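Local coordinates for protein glucose-6-phosphate 1-dehydrogenase (PDB 4LGV) that probably catalyses the NADP-dependent oxidation of glucose 6-phosphate to 6-phosphogluconolactone, the entry step of the pentose phosphate pathway, at residues P288-E293 and R442-V447; E316-L321 and F336-K341; L354-G359 and P369-I374. One frame throughout, in Å; residues are numbered along the deposited sequence. Where two conformers were deposited one is given.

Contact 1: residues P288-E293 and R442-V447; sequences PSLDPE and RIVQPV
The contact turns on L290, whose backbone and side chain both engage the helix at I443. L290 N donates to I443 O at 2.9 Å. The bond is practically straight, 179° at the hydrogen, and lies in the carbonyl plane of I443. The helix is kinked here: P446, with no N-H to give, leaves R442 O without its helix partner, and V447 N makes just a weak bond to V444 O instead of reaching back a full turn to I443 O, which accepts from L290 N.

Packing is tight around this bond. With CG of L290 anti to its carbonyl carbon (chi1 -62°), CG itself lies 3.4 Å from I443 O. Beyond it, L290 CD1 meets V447 CG2 at 4.0 Å, the two side chains crossing at a slant, while CG also touches I443 CG2. L290 belongs to a wider apolar layer, since its side chain also packs on L321 and T323 of strand 318-323. P446 packs against L290 and P292: its CB comes to 3.4 Å from L290 O, and P292 CG stands 4.0 Å from P446 CB, the two side chains crossing at about a right angle.

Toward P288 the fit is looser and more accessible to solvent. The side chain of S289 is modelled in two conformers, and its contact with P446 is correspondingly uncertain. The guanidinium of R442 has its NH1 3.6 Å from S289 N, without bonding to it, and P288 C lies near its plane at the edge. The polar end of R442 is instead fixed by a salt bridge to E439 and a hydrogen bond to M287 O. At the far end, D291 OD1 accepts from E293 N in an Asx turn. The whole is a proline-kinked helix whose released carbonyl is taken up by a neighbouring loop.

Contact 2: residues E316-L321 and F336-K341; sequences ETYVAL and FLRAGK
Backbone hydrogen bonding carries the pairing of V319 and L321 with A339 and L337. Each pair bonds reciprocally: V319 N reaches A339 O at 2.8 Å and A339 N returns to V319 O at 2.9 Å, with L321 and L337 matching them. K341 N adds a fifth bond to T317 O, 2.9 Å long. The short strand axes run antiparallel, 180° apart.

Weaker CA-H...O contacts fill the gaps, among them A320 CA to L337 O at 3.1 Å and R338 CA to V319 O.

Side chains sort to two faces. On one, L321 and L337 lie side by side, pointing the same way, CD1 of L321 being 3.9 Å from CB of L337; V319 and A339, on this same face, pack against helix 246-264. On the other, CG of Y318 is anti to the backbone N (chi1 172°), and the ring ends with OH 3.8 Å from R338 CB and CD2 4.1 Å from G340 CA. R338 NE hydrogen-bonds T228, and A320 and Y318 meet helix 466-470.

T317 and Y318 form a classic beta bulge against G298 of strand 295-300; the pairing itself is an antiparallel beta hairpin in the C-terminal domain's mixed sheet.

Contact 3: residues L354-G359 and P369-I374; sequences LHHVPG and PEPNQI
H356 lays one ring face against P371, and this CH-pi contact organises the pairing. P371 CB sits 3.9 Å from the imidazole centroid and 11° off the ring normal, over the centre of the ring. The proline and histidine side chains cross at a slant, and CD of P371 also comes to 3.7 Å from H356 NE2. At the ring edge, in its plane, a water bonds to NE2; this water is also close to P369 O, though that separation is modelled too short to be relied on.

The same CB of P371 also lies 3.1 Å from L354 O, a tight approach. Beside it, L354 N donates to N372 O at 2.9 Å, the donor standing 26° out of the carbonyl plane. A second water links H355 O to N372 N, accepting from the latter at 2.8 Å.

L354 aims its side chain along N372 toward the strand. CG is anti to the carbonyl carbon (chi1 -81°), and this torsion together with chi2 brings CD1 to 4.1 Å from I374 CG1. N372 uses its amide outside the contact, bonding to A212 and N210 of the second subunit, where L354 also packs on A212. The arrangement is the base of the loop connecting the antiparallel neighbours 347-354 and 373-379, at a subunit interface.

Along the chain, contact 1 opens first, at 288-293 after helix 273-284, and closes last, at 442-447 on helix 434-449, so it encloses the other two. Within that span contact 2 closes a short hairpin between strands 318-323 and 335-340, and contact 3 then closes the loop joining strands 347-354 and 373-379; the two follow in series without crossing. Contacts 2 and 3 belong to the same mixed sheet, their centres about 26 Å apart. Contact 1 touches contact 2 directly, L290 CD2 lying 3.8 Å from L321 CD1, so the loop 288-293 lies between helix 434-449 and the sheet and links them, whereas contact 3 lies farther out.

Contact 1: residues P288-E293 and R442-V447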
loop_
_atom_site.group_PDB
_atom_site.type_symbol
_atom_site.label_atom_id
_atom_site.label_comp_id
_atom_site.label_asym_id
_atom_site.label_seq_id
_atom_site.Cartn_x
_atom_site.Cartn_y
_atom_site.Cartn_z
ATOM N N PRO A 288 -11.718 12.326 19.501
ATOM C CA PRO A 288 -12.449 13.469 20.000
ATOM C C PRO A 288 -13.541 13.025 20.979
ATOM O O PRO A 288 -13.999 11.886 20.938
ATOM C CB PRO A 288 -13.079 14.063 18.740
ATOM C CG PRO A 288 -13.235 12.926 17.808
ATOM C CD PRO A 288 -12.178 11.905 18.168
ATOM N N SER A 289 -13.945 13.931 21.846
ATOM C CA SER A 289 -15.068 13.680 22.718
ATOM C C SER A 289 -16.345 13.400 21.918
ATOM O O SER A 289 -16.524 13.905 20.834
ATOM C CB SER A 289 -15.232 14.854 23.686
ATOM O OG SER A 289 -15.436 16.054 22.978
ATOM N N LEU A 290 -17.224 12.597 22.489
ATOM C CA LEU A 290 -18.467 12.245 21.797
ATOM C C LEU A 290 -19.340 13.477 21.509
ATOM O O LEU A 290 -19.392 14.417 22.323
ATOM C CB LEU A 290 -19.278 11.251 22.611
ATOM C CG LEU A 290 -18.660 9.907 22.906
ATOM C CD1 LEU A 290 -19.588 9.120 23.781
ATOM C CD2 LEU A 290 -18.415 9.167 21.615
ATOM N N ASP A 291 -20.003 13.431 20.346
ATOM C CA ASP A 291 -21.080 14.346 19.970
ATOM C C ASP A 291 -22.451 13.841 20.517
ATOM O O ASP A 291 -23.006 12.864 20.024
ATOM C CB ASP A 291 -21.156 14.455 18.453
ATOM C CG ASP A 291 -22.138 15.539 17.988
ATOM O OD1 ASP A 291 -22.921 16.051 18.827
ATOM O OD2 ASP A 291 -22.077 15.906 16.799
ATOM N N PRO A 292 -23.026 14.520 21.524
ATOM C CA PRO A 292 -24.331 14.076 22.105
ATOM C C PRO A 292 -25.482 13.958 21.083
ATOM O O PRO A 292 -26.407 13.219 21.332
ATOM C CB PRO A 292 -24.659 15.168 23.150
ATOM C CG PRO A 292 -23.352 15.833 23.415
ATOM C CD PRO A 292 -22.588 15.786 22.105
ATOM N N GLU A 293 -25.402 14.687 19.964
ATOM C CA GLU A 293 -26.411 14.623 18.900
ATOM C C GLU A 293 -26.303 13.348 18.114
ATOM O O GLU A 293 -27.205 12.994 17.387
ATOM C CB GLU A 293 -26.295 15.804 17.916
ATOM C CG GLU A 293 -26.224 17.199 18.542
ATOM C CD GLU A 293 -27.416 17.544 19.416
ATOM O OE1 GLU A 293 -28.493 16.934 19.220
ATOM O OE2 GLU A 293 -27.272 18.425 20.306
ATOM N N ARG A 442 -12.934 11.729 29.569
ATOM C CA ARG A 442 -13.021 12.911 28.703
ATOM C C ARG A 442 -13.898 12.608 27.492
ATOM O O ARG A 442 -14.767 13.395 27.138
ATOM C CB ARG A 442 -11.632 13.319 28.221
ATOM C CG ARG A 442 -11.651 14.386 27.123
ATOM C CD ARG A 442 -10.288 14.663 26.523
ATOM N NE ARG A 442 -9.699 13.508 25.830
ATOM C CZ ARG A 442 -10.062 13.041 24.634
ATOM N NH1 ARG A 442 -11.040 13.583 23.943
ATOM N NH2 ARG A 442 -9.420 12.015 24.101
ATOM N N ILE A 443 -13.686 11.442 26.882
ATOM C CA ILE A 443 -14.426 11.063 25.691
ATOM C C ILE A 443 -15.928 11.011 25.927
ATOM O O ILE A 443 -16.686 11.567 25.138
ATOM C CB ILE A 443 -13.908 9.730 25.121
ATOM C CG1 ILE A 443 -12.517 9.945 24.554
ATOM C CG2 ILE A 443 -14.791 9.215 24.013
ATOM C CD1 ILE A 443 -11.737 8.681 24.351
ATOM N N VAL A 444 -16.359 10.397 27.023
ATOM C CA VAL A 444 -17.814 10.181 27.268
ATOM C C VAL A 444 -18.500 11.354 27.971
ATOM O O VAL A 444 -19.716 11.455 27.965
ATOM C CB VAL A 444 -18.117 8.881 28.054
ATOM C CG1 VAL A 444 -17.546 7.664 27.346
ATOM C CG2 VAL A 444 -17.606 8.938 29.496
ATOM N N GLN A 445 -17.731 12.244 28.579
ATOM C CA GLN A 445 -18.325 13.291 29.421
ATOM C C GLN A 445 -19.498 14.073 28.779
ATOM O O GLN A 445 -20.454 14.356 29.442
ATOM C CB GLN A 445 -17.236 14.246 29.904
ATOM C CG GLN A 445 -17.719 15.179 30.984
ATOM C CD GLN A 445 -18.115 14.371 32.197
ATOM O OE1 GLN A 445 -19.146 14.626 32.789
ATOM N NE2 GLN A 445 -17.365 13.297 32.492
ATOM N N PRO A 446 -19.411 14.419 27.489
ATOM C CA PRO A 446 -20.441 15.293 26.930
ATOM C C PRO A 446 -21.790 14.622 26.913
ATOM O O PRO A 446 -22.809 15.280 27.120
ATOM C CB PRO A 446 -19.959 15.555 25.506
ATOM C CG PRO A 446 -18.482 15.455 25.605
ATOM C CD PRO A 446 -18.216 14.362 26.623
ATOM N N VAL A 447 -21.791 13.312 26.720
ATOM C CA VAL A 447 -23.024 12.524 26.796
ATOM C C VAL A 447 -23.572 12.430 28.227
ATOM O O VAL A 447 -24.794 12.375 28.442
ATOM C CB VAL A 447 -22.772 11.130 26.185
ATOM C CG1 VAL A 447 -23.793 10.123 26.645
ATOM C CG2 VAL A 447 -22.800 11.240 24.682
#

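Contact 2: residues E316-L321 and F336-K341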
loop_
_atom_site.group_PDB
_atom_site.type_symbol
_atom_site.label_atom_id
_atom_site.label_comp_id
_atom_site.label_asym_id
_atom_site.label_seq_id
_atom_site.Cartn_x
_atom_site.Cartn_y
_atom_site.Cartn_z
ATOM N N GLU A 316 -30.414 5.247 31.220
ATOM C CA GLU A 316 -30.440 4.446 29.976
ATOM C C GLU A 316 -29.992 3.038 30.283
ATOM O O GLU A 316 -29.068 2.815 31.047
ATOM C CB GLU A 316 -29.581 5.098 28.883
ATOM C CG GLU A 316 -28.031 4.903 28.960
ATOM C CD GLU A 316 -27.329 5.731 30.031
ATOM O OE1 GLU A 316 -28.010 6.464 30.790
ATOM O OE2 GLU A 316 -26.082 5.630 30.136
ATOM N N THR A 317 -30.695 2.071 29.714
ATOM C CA THR A 317 -30.254 0.692 29.716
ATOM C C THR A 317 -29.653 0.333 28.366
ATOM O O THR A 317 -29.253 -0.807 28.175
ATOM C CB THR A 317 -31.431 -0.269 29.963
ATOM O OG1 THR A 317 -32.402 -0.103 28.918
ATOM C CG2 THR A 317 -32.065 -0.017 31.306
ATOM N N TYR A 318 -29.664 1.274 27.420
ATOM C CA TYR A 318 -29.175 1.061 26.042
ATOM C C TYR A 318 -28.557 2.340 25.538
ATOM O O TYR A 318 -29.050 3.416 25.861
ATOM C CB TYR A 318 -30.316 0.702 25.096
ATOM C CG TYR A 318 -29.966 0.632 23.612
ATOM C CD1 TYR A 318 -29.827 1.794 22.851
ATOM C CD2 TYR A 318 -29.815 -0.584 22.968
ATOM C CE1 TYR A 318 -29.521 1.744 21.503
ATOM C CE2 TYR A 318 -29.494 -0.647 21.612
ATOM C CZ TYR A 318 -29.336 0.521 20.882
ATOM O OH TYR A 318 -29.054 0.505 19.536
ATOM N N VAL A 319 -27.454 2.222 24.779
ATOM C CA VAL A 319 -26.856 3.372 24.085
ATOM C C VAL A 319 -26.362 2.994 22.725
ATOM O O VAL A 319 -25.759 1.958 22.565
ATOM C CB VAL A 319 -25.533 3.876 24.681
ATOM C CG1 VAL A 319 -25.558 5.398 24.830
ATOM C CG2 VAL A 319 -25.238 3.205 25.991
ATOM N N ALA A 320 -26.514 3.898 21.784
ATOM C CA ALA A 320 -25.887 3.773 20.505
ATOM C C ALA A 320 -25.230 5.103 20.200
ATOM O O ALA A 320 -25.806 6.148 20.487
ATOM C CB ALA A 320 -26.888 3.434 19.449
ATOM N N LEU A 321 -24.005 5.060 19.667
ATOM C CA LEU A 321 -23.224 6.274 19.487
ATOM C C LEU A 321 -22.250 6.185 18.315
ATOM O O LEU A 321 -21.975 5.114 17.790
ATOM C CB LEU A 321 -22.483 6.618 20.761
ATOM C CG LEU A 321 -21.403 5.640 21.229
ATOM C CD1 LEU A 321 -20.033 5.863 20.543
ATOM C CD2 LEU A 321 -21.233 5.728 22.734
ATOM N N PHE A 336 -19.243 3.005 14.997
ATOM C CA PHE A 336 -20.529 2.991 15.643
ATOM C C PHE A 336 -20.523 1.935 16.741
ATOM O O PHE A 336 -20.028 0.821 16.565
ATOM C CB PHE A 336 -21.661 2.705 14.629
ATOM C CG PHE A 336 -21.858 3.801 13.606
ATOM C CD1 PHE A 336 -22.569 4.929 13.927
ATOM C CD2 PHE A 336 -21.339 3.690 12.363
ATOM C CE1 PHE A 336 -22.737 5.964 13.012
ATOM C CE2 PHE A 336 -21.512 4.687 11.426
ATOM C CZ PHE A 336 -22.225 5.831 11.744
ATOM N N LEU A 337 -21.141 2.289 17.853
ATOM C CA LEU A 337 -21.178 1.436 19.003
ATOM C C LEU A 337 -22.602 1.363 19.562
ATOM O O LEU A 337 -23.275 2.379 19.627
ATOM C CB LEU A 337 -20.239 2.007 20.008
ATOM C CG LEU A 337 -20.057 1.237 21.277
ATOM C CD1 LEU A 337 -18.662 1.563 21.807
ATOM C CD2 LEU A 337 -21.153 1.596 22.272
ATOM N N ARG A 338 -23.049 0.150 19.907
ATOM C CA ARG A 338 -24.323 -0.045 20.557
ATOM C C ARG A 338 -24.173 -1.068 21.650
ATOM O O ARG A 338 -23.470 -2.085 21.502
ATOM C CB ARG A 338 -25.412 -0.456 19.588
ATOM C CG ARG A 338 -25.212 -1.796 18.940
ATOM C CD ARG A 338 -26.344 -2.122 17.976
ATOM N NE ARG A 338 -26.017 -3.333 17.218
ATOM C CZ ARG A 338 -26.851 -3.976 16.423
ATOM N NH1 ARG A 338 -28.085 -3.531 16.265
ATOM N NH2 ARG A 338 -26.467 -5.084 15.795
ATOM N N ALA A 339 -24.770 -0.747 22.790
ATOM C CA ALA A 339 -24.741 -1.624 23.960
ATOM C C ALA A 339 -26.074 -1.530 24.696
ATOM O O ALA A 339 -26.630 -0.451 24.839
ATOM C CB ALA A 339 -23.616 -1.228 24.866
ATOM N N GLY A 340 -26.591 -2.653 25.168
ATOM C CA GLY A 340 -27.822 -2.606 25.912
ATOM C C GLY A 340 -28.329 -3.860 26.566
ATOM O O GLY A 340 -27.986 -4.964 26.172
ATOM N N LYS A 341 -29.167 -3.646 27.580
ATOM C CA LYS A 341 -29.870 -4.707 28.308
ATOM C C LYS A 341 -31.137 -5.123 27.578
ATOM O O LYS A 341 -31.734 -4.345 26.839
ATOM C CB LYS A 341 -30.270 -4.216 29.701
ATOM C CG LYS A 341 -29.094 -3.767 30.549
ATOM C CD LYS A 341 -28.271 -4.957 31.044
ATOM C CE LYS A 341 -27.214 -4.491 32.013
ATOM N NZ LYS A 341 -26.344 -5.596 32.443
#

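Contact 3: residues L354-G359 and P369-I374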
loop_
_atom_site.group_PDB
_atom_site.type_symbol
_atom_site.label_atom_id
_atom_site.label_comp_id
_atom_site.label_asym_id
_atom_site.label_seq_id
_atom_site.Cartn_x
_atom_site.Cartn_y
_atom_site.Cartn_z
ATOM N N LEU A 354 -15.109 -3.808 5.043
ATOM C CA LEU A 354 -14.094 -3.348 4.065
ATOM C C LEU A 354 -14.712 -2.488 3.007
ATOM O O LEU A 354 -15.885 -2.609 2.776
ATOM C CB LEU A 354 -13.415 -4.493 3.380
ATOM C CG LEU A 354 -12.292 -5.140 4.196
ATOM C CD1 LEU A 354 -12.836 -6.029 5.301
ATOM C CD2 LEU A 354 -11.417 -5.963 3.288
ATOM N N HIS A 355 -13.942 -1.602 2.369
ATOM C CA HIS A 355 -14.412 -0.977 1.140
ATOM C C HIS A 355 -14.644 -2.059 0.105
ATOM O O HIS A 355 -13.957 -3.134 0.093
ATOM C CB HIS A 355 -13.361 -0.001 0.522
ATOM C CG HIS A 355 -12.948 1.095 1.434
ATOM N ND1 HIS A 355 -13.742 2.200 1.655
ATOM C CD2 HIS A 355 -11.845 1.264 2.201
ATOM C CE1 HIS A 355 -13.154 3.007 2.517
ATOM N NE2 HIS A 355 -12.005 2.458 2.871
ATOM N N HIS A 356 -15.551 -1.763 -0.812
ATOM C CA HIS A 356 -15.631 -2.561 -2.054
ATOM C C HIS A 356 -14.363 -2.435 -2.853
ATOM O O HIS A 356 -13.626 -1.464 -2.715
ATOM C CB HIS A 356 -16.824 -2.153 -2.929
ATOM C CG HIS A 356 -18.133 -2.705 -2.449
ATOM N ND1 HIS A 356 -18.454 -4.050 -2.495
ATOM C CD2 HIS A 356 -19.222 -2.084 -1.937
ATOM C CE1 HIS A 356 -19.689 -4.234 -2.043
ATOM N NE2 HIS A 356 -20.162 -3.060 -1.675
ATOM N N VAL A 357 -14.076 -3.435 -3.670
ATOM C CA VAL A 357 -12.995 -3.260 -4.647
ATOM C C VAL A 357 -13.394 -2.038 -5.485
ATOM O O VAL A 357 -14.502 -1.955 -5.906
ATOM C CB VAL A 357 -12.828 -4.469 -5.540
ATOM C CG1 VAL A 357 -11.636 -4.267 -6.438
ATOM C CG2 VAL A 357 -12.638 -5.702 -4.673
ATOM N N PRO A 358 -12.497 -1.075 -5.669
ATOM C CA PRO A 358 -12.913 0.148 -6.362
ATOM C C PRO A 358 -13.050 -0.060 -7.858
ATOM O O PRO A 358 -12.491 -1.008 -8.427
ATOM C CB PRO A 358 -11.780 1.109 -6.070
ATOM C CG PRO A 358 -10.568 0.217 -5.825
ATOM C CD PRO A 358 -11.119 -0.983 -5.136
ATOM N N GLY A 359 -13.821 0.797 -8.484
ATOM C CA GLY A 359 -13.893 0.820 -9.928
ATOM C C GLY A 359 -14.806 -0.182 -10.578
ATOM O O GLY A 359 -15.516 -0.921 -9.907
ATOM N N PRO A 369 -23.396 -7.748 -3.077
ATOM C CA PRO A 369 -24.398 -6.825 -2.493
ATOM C C PRO A 369 -23.908 -6.201 -1.201
ATOM O O PRO A 369 -24.193 -5.041 -0.939
ATOM C CB PRO A 369 -25.622 -7.712 -2.244
ATOM C CG PRO A 369 -25.193 -9.129 -2.442
ATOM C CD PRO A 369 -23.940 -9.109 -3.281
ATOM N N GLU A 370 -23.084 -6.932 -0.446
ATOM C CA GLU A 370 -22.372 -6.352 0.708
ATOM C C GLU A 370 -20.863 -6.587 0.581
ATOM O O GLU A 370 -20.436 -7.601 0.076
ATOM C CB GLU A 370 -22.879 -6.964 2.001
ATOM C CG GLU A 370 -24.379 -6.777 2.297
ATOM C CD GLU A 370 -24.792 -5.311 2.499
ATOM O OE1 GLU A 370 -23.946 -4.440 2.867
ATOM O OE2 GLU A 370 -25.996 -5.024 2.293
ATOM N N PRO A 371 -20.053 -5.656 1.087
ATOM C CA PRO A 371 -18.614 -5.724 1.003
ATOM C C PRO A 371 -18.120 -6.785 1.961
ATOM O O PRO A 371 -18.881 -7.227 2.827
ATOM C CB PRO A 371 -18.161 -4.326 1.444
ATOM C CG PRO A 371 -19.241 -3.820 2.294
ATOM C CD PRO A 371 -20.515 -4.401 1.724
ATOM N N ASN A 372 -16.890 -7.220 1.771
ATOM C CA ASN A 372 -16.255 -8.137 2.694
ATOM C C ASN A 372 -16.302 -7.565 4.124
ATOM O O ASN A 372 -16.315 -6.321 4.325
ATOM C CB ASN A 372 -14.795 -8.379 2.291
ATOM C CG ASN A 372 -14.631 -9.136 0.960
ATOM O OD1 ASN A 372 -13.529 -9.230 0.464
ATOM N ND2 ASN A 372 -15.682 -9.722 0.434
ATOM N N GLN A 373 -16.318 -8.459 5.097
ATOM C CA GLN A 373 -16.297 -8.068 6.515
ATOM C C GLN A 373 -15.403 -8.971 7.339
ATOM O O GLN A 373 -15.308 -10.165 7.114
ATOM C CB GLN A 373 -17.722 -8.146 7.072
ATOM C CG GLN A 373 -18.586 -7.035 6.530
ATOM C CD GLN A 373 -20.066 -7.229 6.798
ATOM O OE1 GLN A 373 -20.498 -7.396 7.925
ATOM N NE2 GLN A 373 -20.847 -7.114 5.750
ATOM N N ILE A 374 -14.747 -8.368 8.311
ATOM C CA ILE A 374 -14.015 -9.090 9.338
ATOM C C ILE A 374 -14.821 -8.967 10.610
ATOM O O ILE A 374 -15.025 -7.874 11.069
ATOM C CB ILE A 374 -12.647 -8.482 9.572
ATOM C CG1 ILE A 374 -11.804 -8.613 8.301
ATOM C CG2 ILE A 374 -11.949 -9.188 10.721
ATOM C CD1 ILE A 374 -10.493 -7.860 8.361
HETATM O O HOH W 1 -15.028 -6.051 0.097
HETATM O O HOH W 2 -22.855 -2.943 -0.728
#